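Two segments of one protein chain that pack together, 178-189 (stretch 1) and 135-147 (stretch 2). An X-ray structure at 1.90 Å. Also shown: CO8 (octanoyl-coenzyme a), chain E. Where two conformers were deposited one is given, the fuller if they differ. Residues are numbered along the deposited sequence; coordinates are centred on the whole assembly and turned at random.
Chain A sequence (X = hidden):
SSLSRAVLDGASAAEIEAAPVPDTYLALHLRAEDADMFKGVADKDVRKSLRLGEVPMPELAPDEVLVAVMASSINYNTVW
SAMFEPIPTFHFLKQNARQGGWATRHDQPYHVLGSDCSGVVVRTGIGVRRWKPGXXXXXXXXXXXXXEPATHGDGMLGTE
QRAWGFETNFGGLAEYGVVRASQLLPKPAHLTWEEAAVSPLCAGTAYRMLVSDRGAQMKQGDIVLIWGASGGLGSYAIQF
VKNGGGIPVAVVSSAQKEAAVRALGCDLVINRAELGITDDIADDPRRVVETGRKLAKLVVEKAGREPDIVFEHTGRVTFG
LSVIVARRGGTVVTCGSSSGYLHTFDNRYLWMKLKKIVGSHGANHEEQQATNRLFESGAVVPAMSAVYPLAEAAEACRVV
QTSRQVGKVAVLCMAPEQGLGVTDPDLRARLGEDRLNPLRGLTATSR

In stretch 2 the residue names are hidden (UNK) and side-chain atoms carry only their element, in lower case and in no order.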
ATOM      1  N   VAL A 178     -13.610 -25.543  21.468  1.00 16.83           N
ATOM      2  CA  VAL A 178     -14.733 -24.974  20.734  1.00 16.76           C
ATOM      3  C   VAL A 178     -14.187 -23.772  19.976  1.00 16.50           C
ATOM      4  O   VAL A 178     -13.562 -22.870  20.549  1.00 16.45           O
ATOM      5  CB  VAL A 178     -15.896 -24.566  21.655  1.00 16.94           C
ATOM      6  CG1 VAL A 178     -16.962 -23.781  20.874  1.00 16.88           C
ATOM      7  CG2 VAL A 178     -16.512 -25.805  22.302  1.00 17.23           C
ATOM      8  N   VAL A 179     -14.391 -23.790  18.668  1.00 16.38           N
ATOM      9  CA  VAL A 179     -13.807 -22.763  17.836  1.00 16.16           C
ATOM     10  C   VAL A 179     -14.830 -22.267  16.855  1.00 16.13           C
ATOM     11  O   VAL A 179     -15.737 -22.993  16.486  1.00 16.26           O
ATOM     12  CB  VAL A 179     -12.576 -23.295  17.066  1.00 16.06           C
ATOM     13  CG1 VAL A 179     -11.627 -24.009  18.015  1.00 16.16           C
ATOM     14  CG2 VAL A 179     -12.977 -24.263  15.933  1.00 16.12           C
ATOM     15  N   ARG A 180     -14.675 -21.027  16.419  1.00 15.99           N
ATOM     16  CA  ARG A 180     -15.449 -20.564  15.288  1.00 15.96           C
ATOM     17  C   ARG A 180     -14.874 -21.212  14.033  1.00 15.89           C
ATOM     18  O   ARG A 180     -13.678 -21.448  13.942  1.00 15.80           O
ATOM     19  CB  ARG A 180     -15.422 -19.045  15.185  1.00 15.88           C
ATOM     20  CG  ARG A 180     -16.038 -18.380  16.394  1.00 16.43           C
ATOM     21  CD  ARG A 180     -16.493 -16.964  16.078  1.00 17.11           C
ATOM     22  NE  ARG A 180     -17.539 -16.574  17.028  1.00 20.30           N
ATOM     23  CZ  ARG A 180     -17.822 -15.319  17.364  1.00 20.23           C
ATOM     24  NH1 ARG A 180     -17.143 -14.321  16.823  1.00 20.48           N
ATOM     25  NH2 ARG A 180     -18.786 -15.049  18.227  1.00 21.92           N
ATOM     26  N   ALA A 181     -15.746 -21.501  13.078  1.00 15.98           N
ATOM     27  CA  ALA A 181     -15.334 -22.167  11.863  1.00 15.98           C
ATOM     28  C   ALA A 181     -14.223 -21.375  11.158  1.00 15.80           C
ATOM     29  O   ALA A 181     -13.398 -21.948  10.454  1.00 15.78           O
ATOM     30  CB  ALA A 181     -16.518 -22.365  10.963  1.00 16.13           C
ATOM     31  N   SER A 182     -14.196 -20.067  11.373  1.00 15.69           N
ATOM     32  CA  SER A 182     -13.187 -19.224  10.737  1.00 15.55           C
ATOM     33  C   SER A 182     -11.859 -19.239  11.487  1.00 15.46           C
ATOM     34  O   SER A 182     -10.958 -18.443  11.179  1.00 15.36           O
ATOM     35  CB  SER A 182     -13.692 -17.793  10.607  1.00 15.52           C
ATOM     36  OG  SER A 182     -14.015 -17.289  11.884  1.00 15.55           O
ATOM     37  N   GLN A 183     -11.743 -20.148  12.459  1.00 15.52           N
ATOM     38  CA  GLN A 183     -10.463 -20.428  13.107  1.00 15.49           C
ATOM     39  C   GLN A 183      -9.807 -21.667  12.524  1.00 15.56           C
ATOM     40  O   GLN A 183      -8.665 -21.980  12.853  1.00 15.56           O
ATOM     41  CB  GLN A 183     -10.651 -20.656  14.605  1.00 15.58           C
ATOM     42  CG  GLN A 183     -11.140 -19.453  15.370  1.00 15.57           C
ATOM     43  CD  GLN A 183     -11.320 -19.799  16.827  1.00 15.71           C
ATOM     44  OE1 GLN A 183     -12.438 -19.892  17.320  1.00 15.82           O
ATOM     45  NE2 GLN A 183     -10.208 -20.055  17.510  1.00 15.74           N
ATOM     46  N   LEU A 184     -10.547 -22.368  11.665  1.00 15.64           N
ATOM     47  CA  LEU A 184     -10.130 -23.674  11.164  1.00 15.78           C
ATOM     48  C   LEU A 184      -9.391 -23.631   9.849  1.00 15.77           C
ATOM     49  O   LEU A 184      -9.825 -22.956   8.901  1.00 15.73           O
ATOM     50  CB  LEU A 184     -11.348 -24.580  10.989  1.00 15.95           C
ATOM     51  CG  LEU A 184     -12.001 -25.025  12.290  1.00 16.04           C
ATOM     52  CD1 LEU A 184     -13.222 -25.826  11.984  1.00 16.24           C
ATOM     53  CD2 LEU A 184     -11.030 -25.874  13.105  1.00 16.12           C
ATOM     54  N   LEU A 185      -8.308 -24.403   9.790  1.00 15.85           N
ATOM     55  CA  LEU A 185      -7.602 -24.656   8.551  1.00 15.92           C
ATOM     56  C   LEU A 185      -7.286 -26.142   8.485  1.00 16.16           C
ATOM     57  O   LEU A 185      -7.157 -26.786   9.526  1.00 16.23           O
ATOM     58  CB  LEU A 185      -6.317 -23.842   8.491  1.00 15.81           C
ATOM     59  CG  LEU A 185      -6.506 -22.329   8.406  1.00 15.61           C
ATOM     60  CD1 LEU A 185      -5.162 -21.613   8.593  1.00 15.54           C
ATOM     61  CD2 LEU A 185      -7.226 -21.955   7.088  1.00 15.64           C
ATOM     62  N   PRO A 186      -7.161 -26.683   7.268  1.00 16.33           N
ATOM     63  CA  PRO A 186      -6.745 -28.078   7.192  1.00 16.61           C
ATOM     64  C   PRO A 186      -5.356 -28.242   7.776  1.00 16.62           C
ATOM     65  O   PRO A 186      -4.437 -27.460   7.482  1.00 16.51           O
ATOM     66  CB  PRO A 186      -6.739 -28.379   5.690  1.00 16.80           C
ATOM     67  CG  PRO A 186      -6.715 -27.075   5.011  1.00 16.93           C
ATOM     68  CD  PRO A 186      -7.394 -26.091   5.930  1.00 16.33           C
ATOM     69  N   LYS A 187      -5.226 -29.222   8.645  1.00 16.78           N
ATOM     70  CA  LYS A 187      -3.937 -29.557   9.212  1.00 16.87           C
ATOM     71  C   LYS A 187      -2.995 -29.976   8.094  1.00 17.07           C
ATOM     72  O   LYS A 187      -3.373 -30.769   7.234  1.00 17.30           O
ATOM     73  CB  LYS A 187      -4.103 -30.704  10.198  1.00 17.08           C
ATOM     74  CG  LYS A 187      -2.800 -31.266  10.719  1.00 17.26           C
ATOM     75  CD  LYS A 187      -3.075 -32.555  11.445  1.00 17.64           C
ATOM     76  CE  LYS A 187      -1.818 -33.421  11.520  1.00 18.78           C
ATOM     77  NZ  LYS A 187      -1.433 -33.978  10.179  1.00 18.68           N
ATOM     78  N   PRO A 188      -1.762 -29.433   8.096  1.00 17.02           N
ATOM     79  CA  PRO A 188      -0.741 -29.883   7.162  1.00 17.31           C
ATOM     80  C   PRO A 188      -0.585 -31.394   7.311  1.00 17.86           C
ATOM     81  O   PRO A 188      -0.253 -31.881   8.392  1.00 18.10           O
ATOM     82  CB  PRO A 188       0.506 -29.167   7.656  1.00 17.18           C
ATOM     83  CG  PRO A 188      -0.013 -27.917   8.235  1.00 16.83           C
ATOM     84  CD  PRO A 188      -1.282 -28.322   8.932  1.00 16.77           C
ATOM     85  N   ALA A 189      -0.878 -32.128   6.245  1.00 18.58           N
ATOM     86  CA  ALA A 189      -1.004 -33.589   6.325  1.00 18.91           C
ATOM     87  C   ALA A 189       0.286 -34.338   6.744  1.00 19.44           C
ATOM     88  O   ALA A 189       0.227 -35.409   7.350  1.00 20.29           O
ATOM     89  CB  ALA A 189      -1.555 -34.136   5.017  1.00 19.58           C
ATOM     90  N   UNK A 135     -12.467 -34.411   9.975  1.00 19.05           N
ATOM     91  CA  UNK A 135     -11.532 -33.542   9.280  1.00 18.53           C
ATOM     92  C   UNK A 135     -10.410 -33.163  10.206  1.00 18.25           C
ATOM     93  O   UNK A 135     -10.647 -32.752  11.356  1.00 17.50           O
ATOM     94  c   UNK A 135     -13.061 -32.467   7.596  1.00 19.21           C
ATOM     95  c   UNK A 135     -12.207 -32.262   8.817  1.00 18.59           C
ATOM     96  o   UNK A 135     -13.006 -33.555   6.976  1.00 21.09           O
ATOM     97  o   UNK A 135     -13.787 -31.529   7.250  1.00 19.52           O
ATOM     98  N   UNK A 136      -9.198 -33.288   9.677  1.00 17.70           N
ATOM     99  CA  UNK A 136      -7.998 -32.926  10.403  1.00 17.83           C
ATOM    100  C   UNK A 136      -7.776 -31.443  10.237  1.00 17.24           C
ATOM    101  O   UNK A 136      -7.689 -30.932   9.115  1.00 17.66           O
ATOM    102  c   UNK A 136      -5.947 -37.132  10.706  1.00 19.90           C
ATOM    103  n   UNK A 136      -5.667 -35.925  10.244  1.00 18.94           N
ATOM    104  n   UNK A 136      -7.208 -37.147  11.100  1.00 20.23           N
ATOM    105  c   UNK A 136      -6.796 -35.139  10.312  1.00 18.79           C
ATOM    106  c   UNK A 136      -6.806 -33.707   9.874  1.00 17.78           C
ATOM    107  c   UNK A 136      -7.761 -35.911  10.870  1.00 19.04           C
ATOM    108  N   UNK A 137      -7.713 -30.755  11.360  1.00 16.98           N
ATOM    109  CA  UNK A 137      -7.621 -29.311  11.356  1.00 16.66           C
ATOM    110  C   UNK A 137      -6.529 -28.806  12.269  1.00 16.56           C
ATOM    111  O   UNK A 137      -6.081 -29.485  13.189  1.00 16.70           O
ATOM    112  c   UNK A 137      -9.304 -29.086  13.222  1.00 16.62           C
ATOM    113  c   UNK A 137     -10.076 -28.992  10.829  1.00 16.65           C
ATOM    114  c   UNK A 137      -8.946 -28.656  11.810  1.00 16.53           C
ATOM    115  N   UNK A 138      -6.093 -27.596  11.989  1.00 16.33           N
ATOM    116  CA  UNK A 138      -5.424 -26.833  12.992  1.00 16.22           C
ATOM    117  C   UNK A 138      -6.397 -25.733  13.313  1.00 16.03           C
ATOM    118  O   UNK A 138      -7.275 -25.414  12.509  1.00 15.96           O
ATOM    119  c   UNK A 138      -3.075 -24.739  10.759  1.00 15.97           C
ATOM    120  c   UNK A 138      -4.086 -26.302  12.523  1.00 16.17           C
ATOM    121  c   UNK A 138      -3.079 -27.446  12.491  1.00 16.41           C
ATOM    122  c   UNK A 138      -4.248 -25.615  11.164  1.00 16.05           C
ATOM    123  N   UNK A 139      -6.281 -25.207  14.514  1.00 15.99           N
ATOM    124  CA  UNK A 139      -7.071 -24.082  14.909  1.00 15.85           C
ATOM    125  C   UNK A 139      -6.063 -22.989  15.154  1.00 15.75           C
ATOM    126  O   UNK A 139      -5.047 -23.217  15.830  1.00 15.84           O
ATOM    127  c   UNK A 139      -8.880 -25.471  15.956  1.00 16.10           C
ATOM    128  c   UNK A 139      -8.504 -23.070  16.694  1.00 15.86           C
ATOM    129  c   UNK A 139      -7.858 -24.357  16.187  1.00 15.96           C
ATOM    130  N   UNK A 140      -6.330 -21.821  14.578  1.00 15.60           N
ATOM    131  CA  UNK A 140      -5.579 -20.620  14.908  1.00 15.53           C
ATOM    132  C   UNK A 140      -6.441 -19.730  15.804  1.00 15.52           C
ATOM    133  O   UNK A 140      -7.641 -19.934  15.905  1.00 15.54           O
ATOM    134  c   UNK A 140      -6.757 -19.714  11.668  1.00 15.33           C
ATOM    135  n   UNK A 140      -6.815 -18.124  13.162  1.00 15.28           N
ATOM    136  c   UNK A 140      -5.094 -19.895  13.647  1.00 15.42           C
ATOM    137  n   UNK A 140      -7.721 -18.792  11.340  1.00 15.27           N
ATOM    138  c   UNK A 140      -6.190 -19.303  12.825  1.00 15.33           C
ATOM    139  c   UNK A 140      -7.728 -17.835  12.252  1.00 15.24           C
ATOM    140  N   UNK A 141      -5.812 -18.761  16.484  1.00 15.53           N
ATOM    141  CA  UNK A 141      -6.467 -18.099  17.613  1.00 15.61           C
ATOM    142  C   UNK A 141      -7.432 -16.954  17.296  1.00 15.55           C
ATOM    143  O   UNK A 141      -8.071 -16.453  18.213  1.00 15.66           O
ATOM    144  c   UNK A 141      -5.286 -17.545  18.423  1.00 15.70           C
ATOM    145  c   UNK A 141      -4.220 -17.318  17.389  1.00 15.61           C
ATOM    146  c   UNK A 141      -4.365 -18.523  16.481  1.00 15.55           C
ATOM    147  N   UNK A 142      -7.505 -16.529  16.037  1.00 15.43           N
ATOM    148  CA  UNK A 142      -8.332 -15.377  15.675  1.00 15.40           C
ATOM    149  C   UNK A 142      -9.814 -15.703  15.749  1.00 15.45           C
ATOM    150  O   UNK A 142     -10.406 -16.216  14.802  1.00 15.41           O
ATOM    151  c   UNK A 142      -7.938 -14.821  14.304  1.00 15.30           C
ATOM    152  N   UNK A 143     -10.398 -15.385  16.897  1.00 15.59           N
ATOM    153  CA  UNK A 143     -11.805 -15.653  17.182  1.00 15.69           C
ATOM    154  C   UNK A 143     -12.510 -14.346  16.895  1.00 15.73           C
ATOM    155  O   UNK A 143     -12.461 -13.409  17.688  1.00 15.85           O
ATOM    156  n   UNK A 143     -14.200 -15.476  19.534  1.00 16.15           N
ATOM    157  c   UNK A 143     -11.917 -16.064  18.645  1.00 15.85           C
ATOM    158  c   UNK A 143     -13.898 -17.621  19.266  1.00 16.08           C
ATOM    159  n   UNK A 143     -15.151 -17.379  19.774  1.00 16.25           N
ATOM    160  c   UNK A 143     -13.299 -16.421  19.092  1.00 16.00           C
ATOM    161  c   UNK A 143     -15.310 -16.078  19.922  1.00 16.30           C
ATOM    162  N   UNK A 144     -13.108 -14.250  15.720  1.00 15.67           N
ATOM    163  CA  UNK A 144     -13.529 -12.941  15.242  1.00 15.71           C
ATOM    164  C   UNK A 144     -15.009 -12.952  14.893  1.00 15.83           C
ATOM    165  O   UNK A 144     -15.595 -14.019  14.680  1.00 15.84           O
ATOM    166  c   UNK A 144     -11.174 -12.575  14.370  1.00 15.48           C
ATOM    167  c   UNK A 144     -12.999 -13.253  12.790  1.00 15.50           C
ATOM    168  c   UNK A 144     -12.677 -12.460  14.041  1.00 15.57           C
ATOM    169  N   UNK A 145     -15.584 -11.759  14.813  1.00 15.95           N
ATOM    170  CA  UNK A 145     -16.999 -11.591  14.531  1.00 16.11           C
ATOM    171  C   UNK A 145     -17.133 -11.221  13.068  1.00 16.06           C
ATOM    172  O   UNK A 145     -16.820 -10.124  12.664  1.00 16.08           O
ATOM    173  o   UNK A 145     -19.723  -9.994  16.319  1.00 18.96           O
ATOM    174  c   UNK A 145     -17.594 -10.506  15.433  1.00 16.35           C
ATOM    175  o   UNK A 145     -19.667 -10.768  14.274  1.00 18.24           O
ATOM    176  c   UNK A 145     -19.097 -10.416  15.327  1.00 17.81           C
ATOM    177  N   UNK A 146     -17.615 -12.169  12.294  1.00 16.04           N
ATOM    178  CA  UNK A 146     -17.665 -12.030  10.845  0.50 16.01           C
ATOM    179  C   UNK A 146     -18.800 -11.113  10.371  1.00 16.22           C
ATOM    180  O   UNK A 146     -18.895 -10.777   9.179  1.00 16.25           O
ATOM    181  c   UNK A 146     -17.767 -13.408  10.203  0.50 16.09           C
ATOM    182  o   UNK A 146     -15.833 -15.854  12.156  0.50 15.72           O
ATOM    183  c   UNK A 146     -16.675 -14.987  11.866  0.50 15.82           C
ATOM    184  c   UNK A 146     -16.584 -14.325  10.504  0.50 15.79           C
ATOM    185  o   UNK A 146     -17.581 -14.649  12.655  0.50 15.96           O
ATOM    186  N   UNK A 147     -19.636 -10.680  11.311  1.00 16.41           N
ATOM    187  CA  UNK A 147     -20.729  -9.738  11.050  0.50 16.67           C
ATOM    188  C   UNK A 147     -20.281  -8.302  11.098  1.00 16.72           C
ATOM    189  O   UNK A 147     -20.897  -7.416  10.498  1.00 17.02           O
ATOM    190  o   UNK A 147     -24.319 -11.691  13.325  0.50 17.34           O
ATOM    191  c   UNK A 147     -22.955 -10.704  11.669  0.50 17.05           C
ATOM    192  n   UNK A 147     -24.683  -9.521  12.876  0.50 17.58           N
ATOM    193  c   UNK A 147     -21.815  -9.884  12.102  0.50 16.90           C
ATOM    194  c   UNK A 147     -24.057 -10.682  12.687  0.50 17.32           C
TER
HETATM  195  N1A CO8 E1446      -8.488  -7.992  38.241  1.00 37.18           N
HETATM  196  C2A CO8 E1446      -9.677  -7.847  37.653  1.00 37.68           C
HETATM  197  N3A CO8 E1446      -9.873  -6.929  36.714  1.00 37.23           N
HETATM  198  C4A CO8 E1446      -8.851  -6.126  36.341  1.00 37.02           C
HETATM  199  C5A CO8 E1446      -7.596  -6.246  36.925  1.00 36.86           C
HETATM  200  C6A CO8 E1446      -7.428  -7.217  37.909  1.00 37.56           C
HETATM  201  N6A CO8 E1446      -6.237  -7.378  38.495  1.00 36.85           N
HETATM  202  N7A CO8 E1446      -6.792  -5.342  36.366  1.00 36.58           N
HETATM  203  C8A CO8 E1446      -7.512  -4.670  35.464  1.00 36.56           C
HETATM  204  N9A CO8 E1446      -8.767  -5.147  35.451  1.00 36.67           N
HETATM  205  C1B CO8 E1446      -9.918  -4.711  34.614  1.00 35.04           C
HETATM  206  C2B CO8 E1446     -10.506  -3.392  35.125  1.00 35.72           C
HETATM  207  O2B CO8 E1446     -11.947  -3.420  35.016  1.00 34.78           O
HETATM  208  C3B CO8 E1446      -9.900  -2.397  34.139  1.00 36.12           C
HETATM  209  O3B CO8 E1446     -10.716  -1.241  34.025  1.00 37.88           O
HETATM  210  P3B CO8 E1446     -10.195   0.069  34.821  1.00 40.91           P
HETATM  211  O7A CO8 E1446     -11.449   0.573  35.731  1.00 41.58           O
HETATM  212  O8A CO8 E1446      -9.100  -0.375  35.967  1.00 40.06           O
HETATM  213  O9A CO8 E1446      -9.637   1.089  33.910  1.00 40.39           O
HETATM  214  C4B CO8 E1446      -9.871  -3.177  32.829  1.00 34.18           C
HETATM  215  O4B CO8 E1446      -9.506  -4.507  33.225  1.00 34.78           O
HETATM  216  C5B CO8 E1446      -8.716  -2.738  31.922  1.00 32.21           C
HETATM  217  O5B CO8 E1446      -8.661  -3.599  30.766  1.00 29.83           O
HETATM  218  P1A CO8 E1446      -9.794  -3.451  29.589  1.00 27.22           P
HETATM  219  O1A CO8 E1446      -9.403  -4.582  28.443  1.00 29.32           O
HETATM  220  O2A CO8 E1446     -11.201  -3.680  30.047  1.00 27.39           O
HETATM  221  O3A CO8 E1446      -9.672  -1.904  29.040  1.00 26.23           O
HETATM  222  P2A CO8 E1446      -8.742  -1.307  27.826  1.00 24.16           P
HETATM  223  O4A CO8 E1446      -8.242   0.133  28.301  1.00 25.52           O
HETATM  224  O5A CO8 E1446      -9.428  -1.256  26.493  1.00 24.15           O
HETATM  225  O6A CO8 E1446      -7.392  -2.225  27.776  1.00 24.75           O
HETATM  226  CBP CO8 E1446      -5.611  -3.568  26.740  1.00 20.75           C
HETATM  227  CCP CO8 E1446      -6.797  -2.601  26.517  1.00 22.49           C
HETATM  228  CDP CO8 E1446      -4.485  -2.730  27.369  1.00 17.06           C
HETATM  229  CEP CO8 E1446      -5.151  -4.054  25.364  1.00 19.72           C
HETATM  230  CAP CO8 E1446      -6.057  -4.755  27.659  1.00 20.73           C
HETATM  231  OAP CO8 E1446      -7.289  -5.406  27.209  1.00 23.80           O
HETATM  232  C9P CO8 E1446      -4.948  -5.811  27.922  1.00 21.53           C
HETATM  233  O9P CO8 E1446      -4.026  -5.538  28.700  1.00 20.79           O
HETATM  234  N8P CO8 E1446      -5.080  -7.006  27.300  1.00 22.54           N
HETATM  235  C7P CO8 E1446      -4.137  -8.140  27.533  1.00 24.24           C
HETATM  236  C6P CO8 E1446      -3.074  -8.358  26.420  1.00 28.55           C
HETATM  237  C5P CO8 E1446      -1.716  -8.682  27.087  1.00 29.28           C
HETATM  238  O5P CO8 E1446      -1.180  -7.852  27.816  1.00 32.30           O
HETATM  239  N4P CO8 E1446      -1.189  -9.902  27.006  1.00 30.23           N
HETATM  240  C3P CO8 E1446      -1.501 -11.011  26.111  1.00 27.46           C
HETATM  241  C2P CO8 E1446      -0.234 -11.058  25.244  1.00 25.73           C
HETATM  242  S1P CO8 E1446      -0.617 -10.844  23.465  1.00 19.43           S
HETATM  243  C1' CO8 E1446      -0.469 -12.499  22.986  1.00 20.58           C
HETATM  244  O1' CO8 E1446       0.265 -13.313  23.576  1.00 23.01           O
HETATM  245  C2' CO8 E1446      -1.264 -12.834  21.910  1.00 17.30           C
HETATM  246  C3' CO8 E1446      -1.289 -14.093  21.355  1.00 14.75           C
HETATM  247  C4' CO8 E1446      -2.100 -14.328  20.238  1.00 12.30           C
HETATM  248  C5' CO8 E1446      -3.178 -13.290  19.965  1.00  8.34           C
HETATM  249  C6' CO8 E1446      -4.012 -13.878  18.806  1.00  3.78           C
HETATM  250  C7' CO8 E1446      -4.948 -12.826  18.283  1.00  2.00           C
HETATM  251  C8' CO8 E1446      -5.851 -13.486  17.236  1.00  2.00           C
HETATM  252  O   HOH W   1      -3.613 -34.907   8.802  1.00  2.00           O
HETATM  253  O   HOH W   2     -10.355 -15.900  12.254  1.00  2.00           O
HETATM  254  O   HOH W   3     -13.033 -16.638  14.351  1.00  2.00           O
HETATM  255  O   HOH W   4     -18.895 -11.586  18.683  1.00  5.13           O
HETATM  256  O   HOH W   5     -16.912 -18.957  11.508  1.00  2.00           O

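Position 135 carries two carbons, the second bearing two oxygens, and lies beyond reach of stretch 1; this is Asp135, its carboxylate hydrogen-bonded elsewhere in the structure. Position 136 has one carbon, then a five-membered ring of three carbons and two nitrogens; its O accepts from Lys187 N at 3.0 Å. It is His136, whose ring nitrogen ND1 can share a water with Lys187 NZ, 2.7 Å from each.

Position 137 is a carbon bearing two carbons, one of them 3.6 Å from Leu184 CD2: Val137, compact and beta-branched, as suits a strand. Position 138 has four carbons, forked at the first, one arm two carbons long, packed against Leu185 CB and Pro188 CD: Ile138. Its CG1 lies 3.8 Å from Leu185 CB and its CG2 4.1 Å from Pro188 CD, so both branches find apolar surface. Position 139, a three-carbon fork, touches Leu184 and Val179: Val139, offering CG2 to Leu184 CD2 at 3.6 Å and CG1 to Val179 CG1 at 3.5 Å.

Position 140 has one carbon, then a five-membered ring of three carbons and two nitrogens, with Gln183 CA 3.9 Å from its centroid, over the face. It is His140, flat enough to accept a backbone C-H. Position 141 closes three carbons onto its own N: Pro141, its ring giving the octanoyl chain an apolar surface, CG 3.7 Å from C6'. Position 142 has a lone carbon, and its O takes two waters that also bind Ser182: Ala142, only a methyl where its CA lies 3.5 Å from ligand C8'.

Position 143, the same carbon and ring, lies flat under the Arg180 guanidinium, centres 4.3 Å apart: His143, whose planar ring matches that group. Position 144, a three-carbon fork pointing away, takes a weak hydrogen bond on its O from Arg180 NH1 at 2.7 Å: Val144, serving through its backbone. Position 145, two carbons and two oxygens, lies near Arg180 NH1: Asp145, whose carboxylate OD2 accepts from a water (3.0 Å) weakly bound by Arg180 NH2 (3.5 Å). Position 146, three carbons, the third with two oxygens, meets Ser182 OG: Glu146, long enough for OE2 to accept a very short 2.3 Å bond from that OG. Position 147, three carbons ending in one oxygen and one nitrogen, is Gln147, out of reach.

The contact is an antiparallel ladder extended by side chains. Leu185 N donates to Ile138 O at 3.1 Å, Ile138 N to Leu185 O at 2.8 Å, His140 N to Gln183 O at 2.9 Å. Leu184 and Val139 pack on one face, Leu185 and Ile138 on the other. Beyond, Gln183 NE2 reaches His140 O at 3.0 Å, while Arg180 and Ser182 secure the loop.

Stretch 2 135-147: DHVIVHPAHVDEQ
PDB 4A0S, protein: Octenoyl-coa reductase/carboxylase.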